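Side-chain contacts in CCMAN5 (Cellulosimicrobium cellulans, PDB 2XSG), which hydrolyses alpha-mannosidic linkages as a calcium-binding family 92 glycosidase, and probably helps to expose mannose-6-phosphate on yeast-made glycoproteins: residues 360-365 against 666-671; 317-322 against 364-369; 376-381 against 410-415; 643-648 against 654-659; 65-70 against 193-198. All coordinates share one frame; numbering follows the deposited sequence.

Overall arrangement
From the N terminus, contact 5 closes first: the turn at 193-198 comes back onto the loop 65-70, all within the N-terminal beta domain. Contact 2 then ties the end of helix 306-318 to the junction of helices 353-366 and 368-387. Contact 1 starts on the stretch where contact 2 finishes, sharing A364 and Y365 with it, and closes a loop of 300 residues onto helix 665-675. Contacts 3 and 4 both nest inside that loop, about 32 Å apart between centres: contact 3 pairs helices 368-387 and 409-418, contact 4 the end of strand 638-646 with the loop before helix 665-675. M321 packs on L67 and D68, linking contacts 2 and 5 across the two domains.

Contact 1 (360-365 against 666-671); sequences FSVIAY and MSTMFV
T668 and V362 lie alongside each other between two helices, their side chains sliding past one another in opposite directions. The touching branch of T668 is its methyl: CG2 sits 3.6 Å from V362 CB, with both valine methyls only slightly farther from it. The threonine torsion decides which branch does this. With chi1 at -54°, CG2 stands anti to the backbone N, while OG1 is turned away to hydrogen-bond the carbonyl oxygen of G664, one turn back, which satisfies the hydroxyl and leaves a purely apolar meeting. M669 arrives obliquely from the flank. Its CB points away from helix 353-366, but bends at chi2 and chi3 fold the thioether back and bring CE to 4.0 Å from V362 CG2. The valine thus divides its branches, CG1 lying against T668 alone and CG2 against both partners. With an alanine here, the threonine methyl would probably face a gap and the end of M669 be freer to turn. M318 of helix 306-318 also packs on T668, while F360 faces the other way, onto Y371 and M374 of helix 368-387. The V362 and T668 CA atoms are 7.1 Å apart. This buried helix-helix packing, with the M669 side chain about 11 Å from the calcium ion, lies in the (alpha/alpha)6-barrel catalytic domain typical of family 92.

Contact 2 (317-322 against 364-369); sequences RMFAMP and AYIDPA
I366 meets both M318 and F319 by dividing its two branches between them. From CB, which points toward the 317-322 segment, the short branch CG2 lies anti to the backbone N and touches the edge of the F319 ring, 3.8 Å from F319 CZ and a little farther from F319 CE2. The long branch runs the other way: beyond CG1 the chain is extended (chi2 166°), and its tip CD1 comes to 3.8 Å from M318 SD, with M318 CE close behind. M318 is straight as far as SD and then bent, which lays its methyl beside that tip; V671 of helix 665-675 packs on both residues. The place is a helix junction of the (alpha/alpha)6 barrel: helix 353-366 ends and D367, in N-cap position, starts helix 368-387, its OD1 making a weak hydrogen bond to L370 N. The same aspartate continues the contact at the ring edge. D367 CB lies in the plane of the F319 ring, 3.8 Å from F319 CE1, and D367 OD2 approaches F319 CE1 to 3.5 Å, with ring and carboxylate planes 43° apart. An oxygen near the ring plane probably gains from the slightly positive aromatic hydrogens, and D367 OD2 also has a long, weak ion pair with R292. The F319 backbone is hydrogen-bonded to that of N34.

Contact 3 (376-381 against 410-415); sequences QSLVYL and SVVVAD
Helices 376-381 and 410-415 cross at 135° between their N-to-C directions, with axes 10.2 Å apart at the closest point, and L378 and V379 meet V412 and V413 there. The nearest CA atoms, those of V379 and V413, stand 7.5 Å apart, so methyl groups fill the space between the backbones. L378 does most of the reaching. Its CG is anti to the backbone N (chi1 -177°), which sends the isobutyl group out toward the other helix, and the branch CD2 carries all its contacts. The methyl lies 3.9 Å from V412 CG1 and about as far from V412 CB, the leucine and V412 side chains crossing at about a right angle. The same methyl reaches V413 CG2 at 4.1 Å and is thereby lodged between two consecutive valines of helix 409-418. Helices 368-387 and 409-418 pack in this apolar way within the (alpha/alpha)6 barrel of the family 92 catalytic domain. V379, set more to the flank, adds a looser touch of CG2 against V413 CG2 at 4.3 Å. L427 of helix 427-438 packs on both V379 and V413, and V412 turns to F357 and F360 of helix 353-366. At the end of the 410-415 segment D415 provides a polar tie to that same helix: its OD1 is hydrogen-bonded to S361 OG, while OD2 makes a salt bridge with K419.

Contact 4 (643-648 against 654-659); sequences LKTKVY and GMLPTM
M659 reaches V647 and Y648 through a fully extended chain: CG is anti to its backbone N (chi1 176°) and the thioether beyond it runs straight, ending in CE 3.6 Å from V647 CG1 and 4.0 Å from Y648 OH. Y648 leaves its backbone pointing away, yet chi1 of -72° swings the ring back to the ends of two methionines, which both come to the same side of it. M655, bent at chi2, brings SD obliquely to the ring, 4.6 Å from the Y648 centroid and 38° off its normal, a Met-aromatic contact. L656 straddles the strand end: its CD2 meets T645 CG2 at 3.7 Å, and its CD1 approaches V647 CG2. The backbones add two CA-H...O contacts, M655 CA to V647 O at 3.4 Å and Y648 CA to G654 O at 3.5 Å. A type II turn from L656 to M659 folds the second segment, with a weak N-H...S bond from L656 N to M659 SD inside it. The M659 side chain stands about 7 Å from the calcium ion that D662 helps to bind. Strand 618-623 lies beside the first segment, T619 and N621 packing on V647; toward helix 665-675, Y648 OH is hydrogen-bonded to M666 O and the ring meets F670.

Contact 5 (65-70 against 193-198); sequences TNLDGV and GYFYNA
Beside F195, whose ring meets L67 and V70, Y194 OH gives a short hydrogen bond to Y196 O, 2.6 Å away. The hydroxyl stands well above the carbonyl plane of Y196 and ties the tyrosine across the bend of the chain. On the facing loop a second bond holds L67 in place: L67 N donates to N66 OD1 at 3.0 Å, lying in the plane of that amide carbonyl. The CG of F195 is anti to the backbone N (chi1 -178°), which carries the ring out toward 65-70. L67 and V70 both come to the F195 ring from one side, Y196 CB from the other, 3.8 Å above the ring plane. L67 CD1 crosses the ring obliquely, touching F195 CD2 at 3.6 Å. V70 runs alongside in the opposite sense, its CG2 3.7 Å from F195 CZ with CB only slightly farther. F195 to A198 form the type II' turn of a beta hairpin joining strands 185-195 and 198-208 of the N-terminal beta domain, and F195 N is bonded to A198 O. Losing the F195 ring to an alanine here is likely to leave L67 CD1 and V70 CG2 without their aromatic partner and let V70 shift. The V70 side chain lies about 3 Å from a bound bis-tris propane molecule and about 9 Å from the calcium ion, consistent with a place near the substrate pocket. Backbone bonds from D68 to A663 and from G69 to the calcium ligand D662 hold this loop to the catalytic domain.

Contact 1 (360-365 against 666-671)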
# COMPACT_ATOMS: atom_id res chain seq x y z
N PHE A 360 -3.10 6.87 -5.23
CA PHE A 360 -4.42 6.97 -5.81
C PHE A 360 -4.38 7.71 -7.13
O PHE A 360 -5.08 7.34 -8.07
CB PHE A 360 -5.41 7.64 -4.84
CG PHE A 360 -5.64 6.85 -3.57
CD1 PHE A 360 -6.52 5.78 -3.56
CD2 PHE A 360 -4.95 7.15 -2.41
CE1 PHE A 360 -6.72 5.02 -2.41
CE2 PHE A 360 -5.16 6.41 -1.23
CZ PHE A 360 -6.05 5.35 -1.24
N SER A 361 -3.53 8.75 -7.22
CA SER A 361 -3.42 9.52 -8.46
C SER A 361 -3.01 8.63 -9.64
O SER A 361 -3.41 8.89 -10.78
CB SER A 361 -2.44 10.67 -8.32
OG SER A 361 -2.71 11.52 -7.20
N VAL A 362 -2.19 7.61 -9.35
CA VAL A 362 -1.73 6.63 -10.36
C VAL A 362 -2.82 5.60 -10.68
O VAL A 362 -3.07 5.31 -11.85
CB VAL A 362 -0.44 5.90 -9.90
CG1 VAL A 362 0.09 4.95 -11.00
CG2 VAL A 362 0.66 6.90 -9.47
N ILE A 363 -3.44 5.03 -9.64
CA ILE A 363 -4.62 4.19 -9.82
C ILE A 363 -5.62 4.85 -10.78
O ILE A 363 -6.15 4.19 -11.68
CB ILE A 363 -5.32 3.83 -8.48
CG1 ILE A 363 -4.43 2.91 -7.64
CG2 ILE A 363 -6.66 3.13 -8.74
CD1 ILE A 363 -4.95 2.73 -6.21
N ALA A 364 -5.85 6.15 -10.61
CA ALA A 364 -6.74 6.90 -11.52
C ALA A 364 -6.46 6.66 -13.01
O ALA A 364 -7.39 6.54 -13.80
CB ALA A 364 -6.72 8.40 -11.21
N TYR A 365 -5.19 6.58 -13.41
CA TYR A 365 -4.94 6.38 -14.85
C TYR A 365 -4.77 4.92 -15.29
O TYR A 365 -4.71 4.63 -16.49
CB TYR A 365 -3.87 7.34 -15.40
CG TYR A 365 -2.41 7.07 -15.08
CD1 TYR A 365 -1.77 5.92 -15.52
CD2 TYR A 365 -1.64 8.03 -14.39
CE1 TYR A 365 -0.42 5.70 -15.25
CE2 TYR A 365 -0.29 7.83 -14.14
CZ TYR A 365 0.31 6.64 -14.57
OH TYR A 365 1.65 6.42 -14.32
N MET A 666 5.05 1.99 -2.59
CA MET A 666 6.33 1.86 -3.28
C MET A 666 6.15 1.11 -4.62
O MET A 666 6.69 1.55 -5.65
CB MET A 666 7.41 1.25 -2.38
CG MET A 666 7.81 2.15 -1.19
SD MET A 666 8.10 3.88 -1.71
CE MET A 666 8.94 4.53 -0.25
N SER A 667 5.35 0.05 -4.62
CA SER A 667 4.99 -0.69 -5.86
C SER A 667 4.31 0.20 -6.90
O SER A 667 4.65 0.13 -8.09
CB SER A 667 4.08 -1.88 -5.56
OG SER A 667 4.72 -2.82 -4.73
N THR A 668 3.34 1.00 -6.45
CA THR A 668 2.60 1.92 -7.30
C THR A 668 3.51 3.00 -7.91
O THR A 668 3.38 3.32 -9.08
CB THR A 668 1.44 2.57 -6.55
OG1 THR A 668 0.62 1.56 -5.97
CG2 THR A 668 0.58 3.39 -7.48
N MET A 669 4.44 3.54 -7.12
CA MET A 669 5.44 4.44 -7.69
C MET A 669 6.33 3.78 -8.74
O MET A 669 6.73 4.42 -9.72
CB MET A 669 6.28 5.10 -6.59
CG MET A 669 5.46 5.85 -5.55
SD MET A 669 4.31 7.11 -6.19
CE MET A 669 2.72 6.30 -6.12
N PHE A 670 6.64 2.51 -8.56
CA PHE A 670 7.41 1.78 -9.58
C PHE A 670 6.62 1.70 -10.89
O PHE A 670 7.16 1.96 -11.96
CB PHE A 670 7.78 0.37 -9.11
CG PHE A 670 8.64 -0.38 -10.11
CD1 PHE A 670 8.05 -1.00 -11.21
CD2 PHE A 670 10.02 -0.44 -9.95
CE1 PHE A 670 8.85 -1.67 -12.14
CE2 PHE A 670 10.81 -1.12 -10.88
CZ PHE A 670 10.23 -1.74 -11.97
N VAL A 671 5.35 1.31 -10.80
CA VAL A 671 4.51 1.28 -11.99
C VAL A 671 4.51 2.65 -12.68
O VAL A 671 4.67 2.74 -13.89
CB VAL A 671 3.08 0.87 -11.62
CG1 VAL A 671 2.10 1.22 -12.78
CG2 VAL A 671 3.05 -0.62 -11.30

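Contact 2 (317-322 against 364-369)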
# COMPACT_ATOMS: atom_id res chain seq x y z
N ARG A 317 0.92 -5.70 -6.74
CA ARG A 317 0.92 -5.07 -5.42
C ARG A 317 0.08 -3.79 -5.38
O ARG A 317 -0.44 -3.42 -4.32
CB ARG A 317 2.35 -4.73 -5.01
CG ARG A 317 3.29 -5.92 -4.81
CD ARG A 317 2.80 -6.81 -3.69
NE ARG A 317 3.80 -7.80 -3.31
CZ ARG A 317 3.55 -8.92 -2.64
NH1 ARG A 317 2.31 -9.22 -2.25
NH2 ARG A 317 4.54 -9.75 -2.35
N MET A 318 -0.05 -3.10 -6.51
CA MET A 318 -0.87 -1.89 -6.61
C MET A 318 -2.38 -2.13 -6.39
O MET A 318 -3.08 -1.22 -5.95
CB MET A 318 -0.63 -1.16 -7.94
CG MET A 318 -1.54 0.06 -8.15
SD MET A 318 -1.27 0.81 -9.78
CE MET A 318 0.38 0.33 -10.02
N PHE A 319 -2.84 -3.34 -6.69
CA PHE A 319 -4.25 -3.72 -6.50
C PHE A 319 -4.46 -4.56 -5.22
O PHE A 319 -4.89 -5.71 -5.29
CB PHE A 319 -4.77 -4.48 -7.75
CG PHE A 319 -4.92 -3.61 -8.98
CD1 PHE A 319 -6.15 -3.03 -9.29
CD2 PHE A 319 -3.85 -3.38 -9.82
CE1 PHE A 319 -6.31 -2.22 -10.44
CE2 PHE A 319 -3.97 -2.57 -10.97
CZ PHE A 319 -5.20 -1.99 -11.28
N ALA A 320 -4.13 -3.99 -4.06
CA ALA A 320 -4.33 -4.65 -2.77
C ALA A 320 -5.19 -3.83 -1.81
O ALA A 320 -6.15 -4.34 -1.24
CB ALA A 320 -3.02 -4.98 -2.13
N MET A 321 -4.83 -2.56 -1.59
CA MET A 321 -5.50 -1.73 -0.60
C MET A 321 -5.88 -0.38 -1.21
O MET A 321 -5.15 0.11 -2.06
CB MET A 321 -4.60 -1.50 0.62
CG MET A 321 -4.44 -2.71 1.55
SD MET A 321 -3.11 -2.51 2.78
CE MET A 321 -3.70 -1.17 3.81
N PRO A 322 -7.03 0.20 -0.80
CA PRO A 322 -8.00 -0.34 0.15
C PRO A 322 -8.69 -1.62 -0.35
O PRO A 322 -8.77 -1.86 -1.56
CB PRO A 322 -9.02 0.81 0.32
CG PRO A 322 -8.90 1.60 -0.96
CD PRO A 322 -7.44 1.53 -1.30
N ALA A 364 -5.85 6.15 -10.61
CA ALA A 364 -6.74 6.90 -11.52
C ALA A 364 -6.46 6.66 -13.01
O ALA A 364 -7.39 6.54 -13.80
CB ALA A 364 -6.72 8.40 -11.21
N TYR A 365 -5.19 6.58 -13.41
CA TYR A 365 -4.94 6.38 -14.85
C TYR A 365 -4.77 4.92 -15.29
O TYR A 365 -4.71 4.63 -16.49
CB TYR A 365 -3.87 7.34 -15.40
CG TYR A 365 -2.41 7.07 -15.08
CD1 TYR A 365 -1.77 5.92 -15.52
CD2 TYR A 365 -1.64 8.03 -14.39
CE1 TYR A 365 -0.42 5.70 -15.25
CE2 TYR A 365 -0.29 7.83 -14.14
CZ TYR A 365 0.31 6.64 -14.57
OH TYR A 365 1.65 6.42 -14.32
N ILE A 366 -4.74 4.00 -14.32
CA ILE A 366 -4.64 2.57 -14.64
C ILE A 366 -6.01 1.87 -14.60
O ILE A 366 -6.32 1.08 -15.49
CB ILE A 366 -3.55 1.87 -13.80
CG1 ILE A 366 -2.17 2.31 -14.31
CG2 ILE A 366 -3.66 0.33 -13.91
CD1 ILE A 366 -1.03 1.98 -13.40
N ASP A 367 -6.81 2.21 -13.59
CA ASP A 367 -8.15 1.65 -13.42
C ASP A 367 -9.11 2.74 -12.91
O ASP A 367 -9.39 2.81 -11.71
CB ASP A 367 -8.12 0.46 -12.46
CG ASP A 367 -9.42 -0.34 -12.46
OD1 ASP A 367 -10.46 0.15 -12.94
OD2 ASP A 367 -9.38 -1.48 -11.96
N PRO A 368 -9.58 3.61 -13.83
CA PRO A 368 -10.39 4.77 -13.41
C PRO A 368 -11.64 4.41 -12.58
O PRO A 368 -11.94 5.10 -11.60
CB PRO A 368 -10.76 5.44 -14.75
CG PRO A 368 -9.65 5.05 -15.68
CD PRO A 368 -9.31 3.62 -15.28
N ALA A 369 -12.34 3.32 -12.97
CA ALA A 369 -13.57 2.89 -12.28
C ALA A 369 -13.30 2.46 -10.85
O ALA A 369 -14.09 2.76 -9.95
CB ALA A 369 -14.23 1.73 -13.03

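Contact 3 (376-381 against 410-415)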
# COMPACT_ATOMS: atom_id res chain seq x y z
N GLN A 376 -15.25 7.53 -3.76
CA GLN A 376 -16.62 7.53 -3.27
C GLN A 376 -16.69 6.89 -1.89
O GLN A 376 -17.42 7.37 -1.01
CB GLN A 376 -17.57 6.81 -4.24
CG GLN A 376 -19.07 6.79 -3.78
CD GLN A 376 -19.73 8.17 -3.70
OE1 GLN A 376 -20.44 8.58 -4.62
NE2 GLN A 376 -19.52 8.87 -2.58
N SER A 377 -15.92 5.82 -1.71
CA SER A 377 -15.88 5.11 -0.43
C SER A 377 -15.29 5.99 0.65
O SER A 377 -15.80 6.03 1.79
CB SER A 377 -15.08 3.82 -0.57
OG SER A 377 -15.66 2.98 -1.56
N LEU A 378 -14.22 6.70 0.29
CA LEU A 378 -13.55 7.61 1.23
C LEU A 378 -14.52 8.71 1.67
O LEU A 378 -14.56 9.08 2.85
CB LEU A 378 -12.30 8.22 0.58
CG LEU A 378 -11.39 9.15 1.39
CD1 LEU A 378 -11.01 8.54 2.73
CD2 LEU A 378 -10.15 9.47 0.53
N VAL A 379 -15.31 9.20 0.71
CA VAL A 379 -16.39 10.17 0.99
C VAL A 379 -17.44 9.61 1.96
O VAL A 379 -17.79 10.29 2.92
CB VAL A 379 -17.03 10.71 -0.31
CG1 VAL A 379 -18.28 11.51 -0.01
CG2 VAL A 379 -16.02 11.59 -1.07
N TYR A 380 -17.90 8.38 1.75
CA TYR A 380 -18.87 7.75 2.65
C TYR A 380 -18.33 7.56 4.05
O TYR A 380 -19.08 7.69 5.03
CB TYR A 380 -19.30 6.38 2.13
CG TYR A 380 -20.54 6.38 1.30
CD1 TYR A 380 -20.73 7.36 0.33
CD2 TYR A 380 -21.53 5.41 1.48
CE1 TYR A 380 -21.88 7.37 -0.45
CE2 TYR A 380 -22.69 5.41 0.69
CZ TYR A 380 -22.84 6.40 -0.26
OH TYR A 380 -23.94 6.44 -1.06
N LEU A 381 -17.04 7.24 4.14
CA LEU A 381 -16.38 7.01 5.42
C LEU A 381 -16.40 8.25 6.30
O LEU A 381 -16.71 8.16 7.50
CB LEU A 381 -14.95 6.49 5.23
CG LEU A 381 -14.21 6.19 6.53
CD1 LEU A 381 -14.88 5.02 7.26
CD2 LEU A 381 -12.74 5.90 6.30
N SER A 410 -8.15 14.62 2.36
CA SER A 410 -8.67 15.81 1.63
C SER A 410 -7.98 15.97 0.28
O SER A 410 -8.58 16.47 -0.68
CB SER A 410 -8.52 17.10 2.46
OG SER A 410 -7.15 17.51 2.55
N VAL A 411 -6.72 15.54 0.21
CA VAL A 411 -5.92 15.65 -1.01
C VAL A 411 -6.40 14.62 -2.01
O VAL A 411 -6.53 14.92 -3.19
CB VAL A 411 -4.41 15.46 -0.69
CG1 VAL A 411 -3.56 15.45 -1.97
CG2 VAL A 411 -3.94 16.58 0.28
N VAL A 412 -6.68 13.41 -1.52
CA VAL A 412 -7.15 12.32 -2.37
C VAL A 412 -8.53 12.64 -2.99
O VAL A 412 -8.77 12.38 -4.18
CB VAL A 412 -7.22 10.98 -1.58
CG1 VAL A 412 -7.72 9.85 -2.47
CG2 VAL A 412 -5.84 10.63 -0.96
N VAL A 413 -9.44 13.18 -2.17
CA VAL A 413 -10.77 13.57 -2.67
C VAL A 413 -10.59 14.66 -3.73
O VAL A 413 -11.20 14.62 -4.80
CB VAL A 413 -11.73 14.07 -1.53
CG1 VAL A 413 -13.06 14.53 -2.13
CG2 VAL A 413 -11.99 12.96 -0.52
N ALA A 414 -9.75 15.63 -3.42
CA ALA A 414 -9.44 16.74 -4.33
C ALA A 414 -8.83 16.24 -5.64
O ALA A 414 -9.01 16.86 -6.68
CB ALA A 414 -8.51 17.73 -3.66
N ASP A 415 -8.10 15.13 -5.56
CA ASP A 415 -7.48 14.50 -6.73
C ASP A 415 -8.53 14.09 -7.75
O ASP A 415 -8.37 14.35 -8.94
CB ASP A 415 -6.64 13.28 -6.30
CG ASP A 415 -5.72 12.77 -7.40
OD1 ASP A 415 -4.59 13.29 -7.51
OD2 ASP A 415 -6.13 11.86 -8.15

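Contact 4 (643-648 against 654-659)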
# COMPACT_ATOMS: atom_id res chain seq x y z
N LEU A 643 25.25 3.55 1.13
CA LEU A 643 25.33 2.31 0.38
C LEU A 643 24.87 2.47 -1.09
O LEU A 643 23.84 3.06 -1.37
CB LEU A 643 24.50 1.25 1.11
CG LEU A 643 24.29 -0.16 0.58
CD1 LEU A 643 25.51 -1.03 0.95
CD2 LEU A 643 23.01 -0.76 1.18
N LYS A 644 25.67 1.96 -2.02
CA LYS A 644 25.28 1.95 -3.44
C LYS A 644 24.63 0.62 -3.77
O LYS A 644 25.28 -0.43 -3.72
CB LYS A 644 26.49 2.20 -4.34
CG LYS A 644 26.09 2.64 -5.75
CD LYS A 644 27.29 3.14 -6.53
CE LYS A 644 26.91 3.54 -7.95
NZ LYS A 644 28.12 3.47 -8.83
N THR A 645 23.35 0.66 -4.10
CA THR A 645 22.54 -0.55 -4.18
C THR A 645 21.29 -0.24 -4.98
O THR A 645 20.92 0.93 -5.13
CB THR A 645 22.16 -1.03 -2.75
OG1 THR A 645 21.36 -2.21 -2.83
CG2 THR A 645 21.40 0.06 -1.98
N LYS A 646 20.65 -1.29 -5.52
CA LYS A 646 19.35 -1.13 -6.18
C LYS A 646 18.31 -0.91 -5.09
O LYS A 646 18.34 -1.56 -4.05
CB LYS A 646 18.95 -2.37 -6.98
CG LYS A 646 19.85 -2.73 -8.14
CD LYS A 646 19.12 -3.76 -9.02
CE LYS A 646 19.40 -3.55 -10.50
NZ LYS A 646 18.83 -4.69 -11.29
N VAL A 647 17.38 0.00 -5.36
CA VAL A 647 16.32 0.32 -4.41
C VAL A 647 15.26 -0.77 -4.51
O VAL A 647 14.71 -1.21 -3.51
CB VAL A 647 15.76 1.75 -4.69
CG1 VAL A 647 14.43 2.00 -3.98
CG2 VAL A 647 16.78 2.78 -4.27
N TYR A 648 14.99 -1.19 -5.74
CA TYR A 648 14.03 -2.22 -6.05
C TYR A 648 14.74 -3.45 -6.62
O TYR A 648 15.48 -3.30 -7.60
CB TYR A 648 13.06 -1.71 -7.11
CG TYR A 648 12.08 -0.68 -6.63
CD1 TYR A 648 12.43 0.67 -6.56
CD2 TYR A 648 10.78 -1.04 -6.29
CE1 TYR A 648 11.52 1.63 -6.11
CE2 TYR A 648 9.84 -0.07 -5.86
CZ TYR A 648 10.22 1.26 -5.77
OH TYR A 648 9.32 2.20 -5.36
N GLY A 654 13.12 -7.30 -1.31
CA GLY A 654 12.58 -6.57 -2.47
C GLY A 654 12.83 -5.07 -2.49
O GLY A 654 13.05 -4.49 -3.56
N MET A 655 12.78 -4.44 -1.31
CA MET A 655 13.08 -3.02 -1.18
C MET A 655 14.31 -2.87 -0.32
O MET A 655 14.82 -3.84 0.25
CB MET A 655 11.92 -2.29 -0.47
CG MET A 655 10.52 -2.74 -0.84
SD MET A 655 10.09 -2.10 -2.44
CE MET A 655 8.34 -2.48 -2.47
N LEU A 656 14.75 -1.62 -0.16
CA LEU A 656 15.77 -1.29 0.83
C LEU A 656 15.36 -1.80 2.21
O LEU A 656 14.16 -1.90 2.49
CB LEU A 656 15.96 0.22 0.89
CG LEU A 656 16.55 0.88 -0.37
CD1 LEU A 656 16.47 2.38 -0.23
CD2 LEU A 656 17.98 0.43 -0.61
N PRO A 657 16.34 -2.10 3.08
CA PRO A 657 15.95 -2.41 4.46
C PRO A 657 15.21 -1.19 5.06
O PRO A 657 15.60 -0.06 4.79
CB PRO A 657 17.30 -2.63 5.16
CG PRO A 657 18.32 -1.91 4.26
CD PRO A 657 17.81 -2.10 2.89
N THR A 658 14.18 -1.46 5.87
CA THR A 658 13.24 -0.48 6.46
C THR A 658 12.21 0.13 5.49
O THR A 658 11.29 0.85 5.91
CB THR A 658 13.93 0.74 7.15
OG1 THR A 658 14.42 1.62 6.13
CG2 THR A 658 15.04 0.33 8.12
N MET A 659 12.39 -0.10 4.20
CA MET A 659 11.54 0.53 3.20
C MET A 659 10.23 -0.23 3.03
O MET A 659 10.12 -1.11 2.19
CB MET A 659 12.30 0.64 1.87
CG MET A 659 11.50 1.21 0.70
SD MET A 659 12.59 1.31 -0.73
CE MET A 659 11.42 1.77 -2.00

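Contact 5 (65-70 against 193-198)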
# COMPACT_ATOMS: atom_id res chain seq x y z
N THR A 65 -6.62 -12.67 7.40
CA THR A 65 -6.70 -11.21 7.29
C THR A 65 -5.31 -10.62 7.34
O THR A 65 -4.39 -11.20 7.92
CB THR A 65 -7.57 -10.55 8.42
OG1 THR A 65 -6.88 -10.62 9.68
CG2 THR A 65 -8.93 -11.24 8.54
N ASN A 66 -5.16 -9.44 6.73
CA ASN A 66 -3.85 -8.83 6.71
C ASN A 66 -3.84 -7.42 6.14
O ASN A 66 -4.87 -6.93 5.66
CB ASN A 66 -2.89 -9.72 5.91
CG ASN A 66 -1.60 -9.97 6.65
OD1 ASN A 66 -0.97 -9.03 7.15
ND2 ASN A 66 -1.20 -11.24 6.74
N LEU A 67 -2.66 -6.80 6.21
CA LEU A 67 -2.40 -5.48 5.65
C LEU A 67 -1.06 -5.53 4.92
O LEU A 67 -0.08 -6.04 5.45
CB LEU A 67 -2.31 -4.43 6.76
CG LEU A 67 -3.56 -4.12 7.56
CD1 LEU A 67 -3.26 -3.08 8.64
CD2 LEU A 67 -4.69 -3.67 6.64
N ASP A 68 -1.02 -4.96 3.72
CA ASP A 68 0.20 -5.07 2.91
C ASP A 68 1.18 -3.96 3.21
O ASP A 68 0.82 -2.78 3.16
CB ASP A 68 -0.13 -5.06 1.43
CG ASP A 68 -1.15 -6.10 1.07
OD1 ASP A 68 -2.32 -5.90 1.47
OD2 ASP A 68 -0.81 -7.11 0.41
N GLY A 69 2.40 -4.35 3.55
CA GLY A 69 3.52 -3.42 3.65
C GLY A 69 3.47 -2.40 4.76
O GLY A 69 4.13 -1.36 4.66
N VAL A 70 2.73 -2.68 5.82
CA VAL A 70 2.62 -1.72 6.93
C VAL A 70 3.72 -1.94 7.97
O VAL A 70 4.41 -2.97 7.94
CB VAL A 70 1.22 -1.72 7.56
CG1 VAL A 70 0.18 -1.36 6.50
CG2 VAL A 70 0.91 -3.06 8.19
N GLY A 193 -9.68 -7.04 16.34
CA GLY A 193 -8.26 -6.78 16.47
C GLY A 193 -7.98 -5.30 16.57
O GLY A 193 -8.90 -4.48 16.59
N TYR A 194 -6.71 -4.93 16.62
CA TYR A 194 -6.35 -3.54 16.65
C TYR A 194 -5.06 -3.36 15.86
O TYR A 194 -4.17 -4.20 15.92
CB TYR A 194 -6.19 -3.05 18.09
CG TYR A 194 -5.84 -1.58 18.23
CD1 TYR A 194 -4.51 -1.14 18.10
CD2 TYR A 194 -6.82 -0.62 18.51
CE1 TYR A 194 -4.17 0.20 18.22
CE2 TYR A 194 -6.49 0.76 18.65
CZ TYR A 194 -5.16 1.15 18.50
OH TYR A 194 -4.79 2.47 18.61
N PHE A 195 -4.99 -2.27 15.10
CA PHE A 195 -3.73 -1.84 14.51
C PHE A 195 -3.66 -0.32 14.44
O PHE A 195 -4.59 0.34 13.97
CB PHE A 195 -3.50 -2.44 13.13
CG PHE A 195 -2.18 -2.05 12.51
CD1 PHE A 195 -0.97 -2.57 13.01
CD2 PHE A 195 -2.14 -1.13 11.46
CE1 PHE A 195 0.26 -2.21 12.45
CE2 PHE A 195 -0.91 -0.76 10.89
CZ PHE A 195 0.29 -1.30 11.37
N TYR A 196 -2.54 0.21 14.94
CA TYR A 196 -2.21 1.64 14.91
C TYR A 196 -3.18 2.58 15.63
O TYR A 196 -2.95 2.93 16.80
CB TYR A 196 -1.84 2.11 13.49
CG TYR A 196 -1.07 3.40 13.50
CD1 TYR A 196 0.22 3.48 14.10
CD2 TYR A 196 -1.62 4.57 12.96
CE1 TYR A 196 0.92 4.68 14.14
CE2 TYR A 196 -0.92 5.78 12.98
CZ TYR A 196 0.34 5.82 13.57
OH TYR A 196 1.02 7.01 13.59
N ASN A 197 -4.27 3.00 14.96
CA ASN A 197 -5.21 3.94 15.57
C ASN A 197 -6.52 3.33 16.04
O ASN A 197 -7.23 3.91 16.86
CB ASN A 197 -5.58 5.08 14.61
CG ASN A 197 -4.47 6.11 14.44
OD1 ASN A 197 -3.67 6.34 15.35
ND2 ASN A 197 -4.43 6.73 13.28
N ALA A 198 -6.89 2.18 15.48
CA ALA A 198 -8.28 1.75 15.57
C ALA A 198 -8.43 0.26 15.73
O ALA A 198 -7.64 -0.51 15.20
CB ALA A 198 -9.04 2.19 14.31